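Local coordinates for protein probable mRNA-capping enzyme (Acanthamoeba polyphaga mimivirus, PDB 3BGY) that removes the terminal phosphate from the 5'-triphosphate end of mRNA through its N-terminal triphosphatase domain, the part present here, in the first step of cap formation, at residues Lys81-Ser87 / Glu123-Arg129. Numbering follows the deposited sequence.
Sequences KNVYRVS and EIVYKNR. With ACT (acetate ion), chain D.
Two antiparallel neighbours in the closed eight-stranded barrel of a tunnel-type RNA triphosphatase, strands 83-88 and 122-136, pair through segments with axes 4.7 Å apart at 166°. Extended backbones make Val-83/Lys-127 a hydrogen-bonded pair (Lys-127 N to Val-83 O 2.8 Å, Val-83 N to Lys-127 O 3.0 Å); Arg-85/Val-125 and Ser-87/Glu-123 are likewise doubly bonded, with Tyr-84/Tyr-126 and Val-86/Ile-124 the non-hydrogen-bonded pairs between them. Arg-85, the residue most covered, extends (chi1 and chi2 t, chi3 p) on the same face as Val-125 and Lys-127: Arg-85 NE is 3.5 Å from Val-125 CG2, and Lys-127 CE lies over the guanidinium, which also makes long, weak ion pairs with Asp-73 and Glu-149 on the two flanking strands. Val-83 CG2 packs against one face of the Arg-129 guanidinium, 3.9 Å from Arg-129 NE. On the opposite face Tyr-84 CZ lies 3.5 Å from Ile-124 CG2 and Val-86 CG2 4.0 Å from Ile-124 CG1; helix 106-115 packs on Tyr-84 and Val-86. Just before the first strand, Asn-82 OD1 (chi1 m) accepts a weak hydrogen bond from Arg-129 N, 2.8 Å away, where the second segment turns a corner.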
# COMPACT_ATOMS: atom_id res chain seq x y z
N LYS A 81 1.95 -12.42 -12.84
CA LYS A 81 2.36 -11.16 -12.17
C LYS A 81 1.35 -10.61 -11.16
O LYS A 81 1.58 -9.56 -10.53
CB LYS A 81 2.77 -10.05 -13.17
CG LYS A 81 3.92 -10.44 -14.11
CD LYS A 81 4.10 -9.41 -15.22
CE LYS A 81 5.15 -9.85 -16.24
NZ LYS A 81 4.80 -11.11 -16.98
N ASN A 82 0.25 -11.34 -10.97
CA ASN A 82 -0.74 -10.93 -10.00
C ASN A 82 -0.31 -11.41 -8.62
O ASN A 82 0.58 -12.27 -8.50
CB ASN A 82 -2.14 -11.37 -10.40
CG ASN A 82 -2.58 -10.72 -11.68
OD1 ASN A 82 -2.32 -9.52 -11.89
ND2 ASN A 82 -3.17 -11.49 -12.58
N VAL A 83 -0.92 -10.84 -7.58
CA VAL A 83 -0.43 -11.08 -6.24
C VAL A 83 -1.51 -11.43 -5.25
O VAL A 83 -2.55 -10.83 -5.26
CB VAL A 83 0.31 -9.76 -5.73
CG1 VAL A 83 0.75 -9.87 -4.27
CG2 VAL A 83 1.53 -9.47 -6.61
N TYR A 84 -1.19 -12.36 -4.34
CA TYR A 84 -2.11 -12.74 -3.25
C TYR A 84 -1.31 -12.30 -2.03
O TYR A 84 -0.22 -12.83 -1.76
CB TYR A 84 -2.34 -14.27 -3.21
CG TYR A 84 -3.40 -14.69 -2.19
CD1 TYR A 84 -4.76 -14.72 -2.54
CD2 TYR A 84 -3.02 -15.10 -0.90
CE1 TYR A 84 -5.74 -15.18 -1.59
CE2 TYR A 84 -3.98 -15.55 0.04
CZ TYR A 84 -5.32 -15.58 -0.32
OH TYR A 84 -6.24 -16.04 0.59
N ARG A 85 -1.79 -11.26 -1.34
CA ARG A 85 -1.06 -10.71 -0.20
C ARG A 85 -1.77 -10.80 1.14
O ARG A 85 -2.93 -10.42 1.25
CB ARG A 85 -0.71 -9.24 -0.47
CG ARG A 85 0.13 -8.52 0.62
CD ARG A 85 0.25 -7.04 0.33
NE ARG A 85 -1.04 -6.37 0.46
CZ ARG A 85 -1.24 -5.07 0.19
NH1 ARG A 85 -0.24 -4.30 -0.23
NH2 ARG A 85 -2.45 -4.55 0.33
N VAL A 86 -1.06 -11.30 2.15
CA VAL A 86 -1.59 -11.38 3.50
C VAL A 86 -0.83 -10.38 4.38
O VAL A 86 0.41 -10.35 4.36
CB VAL A 86 -1.44 -12.80 4.07
CG1 VAL A 86 -1.73 -12.82 5.56
CG2 VAL A 86 -2.39 -13.74 3.35
N SER A 87 -1.56 -9.56 5.14
CA SER A 87 -0.93 -8.62 6.07
C SER A 87 -1.23 -9.11 7.49
O SER A 87 -2.39 -9.24 7.85
CB SER A 87 -1.50 -7.21 5.90
OG SER A 87 -1.38 -6.79 4.55
N GLU A 123 -5.32 -9.25 7.16
CA GLU A 123 -5.95 -8.68 5.97
C GLU A 123 -5.43 -9.41 4.75
O GLU A 123 -4.23 -9.67 4.65
CB GLU A 123 -5.67 -7.18 5.88
CG GLU A 123 -6.45 -6.37 6.91
CD GLU A 123 -6.20 -4.86 6.84
OE1 GLU A 123 -5.43 -4.41 5.96
OE2 GLU A 123 -6.77 -4.15 7.69
N ILE A 124 -6.35 -9.77 3.87
CA ILE A 124 -6.00 -10.54 2.67
C ILE A 124 -6.56 -9.87 1.44
O ILE A 124 -7.73 -9.46 1.42
CB ILE A 124 -6.60 -11.98 2.76
CG1 ILE A 124 -6.13 -12.67 4.05
CG2 ILE A 124 -6.19 -12.79 1.56
CD1 ILE A 124 -6.61 -14.10 4.22
N VAL A 125 -5.71 -9.72 0.42
CA VAL A 125 -6.11 -9.09 -0.82
C VAL A 125 -5.52 -9.80 -2.02
O VAL A 125 -4.44 -10.40 -1.96
CB VAL A 125 -5.66 -7.56 -0.93
CG1 VAL A 125 -6.37 -6.67 0.10
CG2 VAL A 125 -4.14 -7.40 -0.84
N TYR A 126 -6.27 -9.75 -3.12
CA TYR A 126 -5.80 -10.28 -4.38
C TYR A 126 -5.62 -9.02 -5.23
O TYR A 126 -6.56 -8.26 -5.46
CB TYR A 126 -6.80 -11.26 -5.00
CG TYR A 126 -6.41 -11.68 -6.40
CD1 TYR A 126 -5.40 -12.64 -6.61
CD2 TYR A 126 -7.02 -11.07 -7.52
CE1 TYR A 126 -5.00 -12.99 -7.93
CE2 TYR A 126 -6.64 -11.41 -8.82
CZ TYR A 126 -5.63 -12.37 -9.02
OH TYR A 126 -5.27 -12.69 -10.30
N LYS A 127 -4.39 -8.83 -5.71
CA LYS A 127 -4.04 -7.63 -6.47
C LYS A 127 -3.89 -7.97 -7.93
O LYS A 127 -3.02 -8.76 -8.29
CB LYS A 127 -2.72 -7.07 -5.93
CG LYS A 127 -2.76 -6.57 -4.51
CD LYS A 127 -1.36 -6.19 -4.00
CE LYS A 127 -1.00 -4.72 -4.27
NZ LYS A 127 -1.10 -4.29 -5.70
N ASN A 128 -4.76 -7.41 -8.76
CA ASN A 128 -4.70 -7.66 -10.20
C ASN A 128 -3.80 -6.55 -10.74
O ASN A 128 -4.25 -5.43 -10.99
CB ASN A 128 -6.10 -7.61 -10.85
CG ASN A 128 -6.07 -7.87 -12.36
OD1 ASN A 128 -5.03 -7.79 -13.02
ND2 ASN A 128 -7.24 -8.12 -12.92
N ARG A 129 -2.53 -6.88 -10.90
CA ARG A 129 -1.55 -5.92 -11.38
C ARG A 129 -1.66 -5.55 -12.85
O ARG A 129 -1.05 -4.59 -13.29
CB ARG A 129 -0.15 -6.39 -11.01
CG ARG A 129 0.09 -6.37 -9.49
CD ARG A 129 1.55 -6.17 -9.13
NE ARG A 129 1.71 -5.79 -7.73
CZ ARG A 129 2.86 -5.83 -7.05
NH1 ARG A 129 3.98 -6.23 -7.64
NH2 ARG A 129 2.88 -5.49 -5.76
C ACT D . -3.47 -15.83 -10.34
O ACT D . -3.31 -16.97 -11.07
OXT ACT D . -3.78 -14.78 -10.86
CH3 ACT D . -3.29 -15.87 -8.88
O HOH W 1 3.87 -8.33 -9.98
O HOH W 2 -4.61 -9.51 -14.95